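Local coordinates for protein aldehyde dehydrogenase (Burkholderia cenocepacia, PDB 4O6R) that probably oxidises aldehydes with NAD(P)+ as a member of the aldehyde dehydrogenase family, and binds adenosine monophosphate in this crystal, at residues G260-F265 and S293-H298. Residues are numbered along the deposited sequence; the frame is centred on the assembly and turned at random.
Sequences GANIVF and SRLVLH
Strands 261-264 and 294-298 run parallel, their axes inclined by 19°, as neighbours in the seven-stranded sheet of the aldehyde dehydrogenase fold, away from the AMP pocket; helix 270-282 links them in a beta-alpha-beta unit. Five backbone hydrogen bonds join them: N262 and V264 each donate and accept on one strand and R294 and V296 on the other, while G260 O accepts from R294 N and H298 N donates to V264 O. The bond from V296 N to N262 O is almost straight at hydrogen (176°) yet comes in from above the carbonyl plane, whereas N262 N meets R294 O nearly along the C=O axis at 2.7 Å. The outer edges of the pair bond to strands 421-423 and 395-401.

On the face of N262, L295, V264 and L297, where L295 and L297 pack on helix 302-315, L297 turns its CD2 back to V264, 3.7 Å from V264 CB. L295, with CG anti to its backbone N, brings CD1 within 3.9 Å of N262 ND2; the amide's OD1 accepts a hydrogen bond from the indole of W423.

The other face carries A261, R294, I263 and V296; of these, I263 and V296 pack against helix 404-411. They stand side by side, I263 CG1 4.0 Å from V296 CB. The R294 chain bends at chi3 (-69°), and its guanidinium is held by the carbonyls of K259, I410 and A411, so that one face lies over the methyl of A261, with R294 NH2 3.7 Å from A261 CB.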
loop_
_atom_site.group_PDB
_atom_site.type_symbol
_atom_site.label_atom_id
_atom_site.label_comp_id
_atom_site.label_asym_id
_atom_site.label_seq_id
_atom_site.Cartn_x
_atom_site.Cartn_y
_atom_site.Cartn_z
ATOM N N GLY A 260 -11.591 7.645 28.677
ATOM C CA GLY A 260 -11.243 8.683 27.719
ATOM C C GLY A 260 -11.158 10.096 28.289
ATOM O O GLY A 260 -12.120 10.568 28.922
ATOM N N ALA A 261 -10.009 10.758 28.104
ATOM C CA ALA A 261 -9.924 12.177 28.410
ATOM C C ALA A 261 -10.549 12.994 27.288
ATOM O O ALA A 261 -10.382 12.684 26.087
ATOM C CB ALA A 261 -8.481 12.600 28.600
ATOM N N ASN A 262 -11.252 14.038 27.681
ATOM C CA ASN A 262 -11.841 15.017 26.754
ATOM C C ASN A 262 -11.380 16.374 27.250
ATOM O O ASN A 262 -11.904 16.860 28.244
ATOM C CB ASN A 262 -13.353 14.866 26.790
ATOM C CG ASN A 262 -14.062 15.787 25.816
ATOM O OD1 ASN A 262 -13.442 16.366 24.929
ATOM N ND2 ASN A 262 -15.381 15.909 25.974
ATOM N N ILE A 263 -10.323 16.920 26.637
ATOM C CA ILE A 263 -9.583 18.043 27.181
ATOM C C ILE A 263 -10.051 19.332 26.504
ATOM O O ILE A 263 -10.083 19.419 25.281
ATOM C CB ILE A 263 -8.058 17.883 26.932
ATOM C CG1 ILE A 263 -7.550 16.525 27.405
ATOM C CG2 ILE A 263 -7.275 18.999 27.605
ATOM C CD1 ILE A 263 -6.164 16.152 26.900
ATOM N N VAL A 264 -10.417 20.329 27.301
ATOM C CA VAL A 264 -10.860 21.598 26.778
ATOM C C VAL A 264 -9.860 22.679 27.171
ATOM O O VAL A 264 -9.707 23.047 28.350
ATOM C CB VAL A 264 -12.280 21.934 27.270
ATOM C CG1 VAL A 264 -12.788 23.243 26.689
ATOM C CG2 VAL A 264 -13.215 20.783 26.934
ATOM N N PHE A 265 -9.200 23.214 26.160
ATOM C CA PHE A 265 -8.254 24.289 26.339
ATOM C C PHE A 265 -8.938 25.659 26.389
ATOM O O PHE A 265 -10.108 25.816 26.028
ATOM C CB PHE A 265 -7.186 24.238 25.250
ATOM C CG PHE A 265 -6.196 23.144 25.448
ATOM C CD1 PHE A 265 -5.079 23.338 26.249
ATOM C CD2 PHE A 265 -6.397 21.899 24.872
ATOM C CE1 PHE A 265 -4.179 22.297 26.461
ATOM C CE2 PHE A 265 -5.498 20.867 25.059
ATOM C CZ PHE A 265 -4.385 21.058 25.867
ATOM N N SER A 293 -15.231 10.138 29.415
ATOM C CA SER A 293 -15.584 10.033 30.846
ATOM C C SER A 293 -14.749 10.895 31.793
ATOM O O SER A 293 -15.068 10.970 33.002
ATOM C CB SER A 293 -15.528 8.575 31.317
ATOM O OG SER A 293 -14.276 7.960 30.977
ATOM N N ARG A 294 -13.692 11.495 31.279
ATOM C CA ARG A 294 -12.926 12.466 32.020
ATOM C C ARG A 294 -12.919 13.763 31.277
ATOM O O ARG A 294 -12.332 13.860 30.198
ATOM C CB ARG A 294 -11.475 12.004 32.244
ATOM C CG ARG A 294 -11.394 10.753 33.101
ATOM C CD ARG A 294 -9.941 10.351 33.398
ATOM N NE ARG A 294 -9.267 9.888 32.187
ATOM C CZ ARG A 294 -7.997 10.168 31.855
ATOM N NH1 ARG A 294 -7.191 10.854 32.675
ATOM N NH2 ARG A 294 -7.526 9.733 30.690
ATOM N N LEU A 295 -13.541 14.785 31.867
ATOM C CA LEU A 295 -13.594 16.085 31.254
ATOM C C LEU A 295 -12.519 16.891 31.920
ATOM O O LEU A 295 -12.544 17.079 33.140
ATOM C CB LEU A 295 -14.985 16.666 31.435
ATOM C CG LEU A 295 -15.256 18.019 30.840
ATOM C CD1 LEU A 295 -15.216 17.935 29.335
ATOM C CD2 LEU A 295 -16.588 18.531 31.344
ATOM N N VAL A 296 -11.519 17.276 31.142
ATOM C CA VAL A 296 -10.293 17.839 31.648
ATOM C C VAL A 296 -10.271 19.298 31.184
ATOM O O VAL A 296 -10.035 19.572 30.000
ATOM C CB VAL A 296 -9.055 17.076 31.122
ATOM C CG1 VAL A 296 -7.785 17.703 31.680
ATOM C CG2 VAL A 296 -9.122 15.600 31.486
ATOM N N LEU A 297 -10.542 20.232 32.098
ATOM C CA LEU A 297 -10.861 21.613 31.721
ATOM C C LEU A 297 -9.788 22.589 32.163
ATOM O O LEU A 297 -9.339 22.541 33.306
ATOM C CB LEU A 297 -12.161 22.050 32.395
ATOM C CG LEU A 297 -13.390 21.216 32.061
ATOM C CD1 LEU A 297 -14.550 21.709 32.899
ATOM C CD2 LEU A 297 -13.743 21.320 30.578
ATOM N N HIS A 298 -9.395 23.483 31.263
ATOM C CA HIS A 298 -8.443 24.509 31.608
ATOM C C HIS A 298 -9.057 25.409 32.687
ATOM O O HIS A 298 -10.214 25.800 32.595
ATOM C CB HIS A 298 -8.063 25.357 30.397
ATOM C CG HIS A 298 -6.880 26.231 30.647
ATOM N ND1 HIS A 298 -6.985 27.440 31.288
ATOM C CD2 HIS A 298 -5.562 26.037 30.433
ATOM C CE1 HIS A 298 -5.787 27.981 31.427
ATOM N NE2 HIS A 298 -4.904 27.153 30.904
#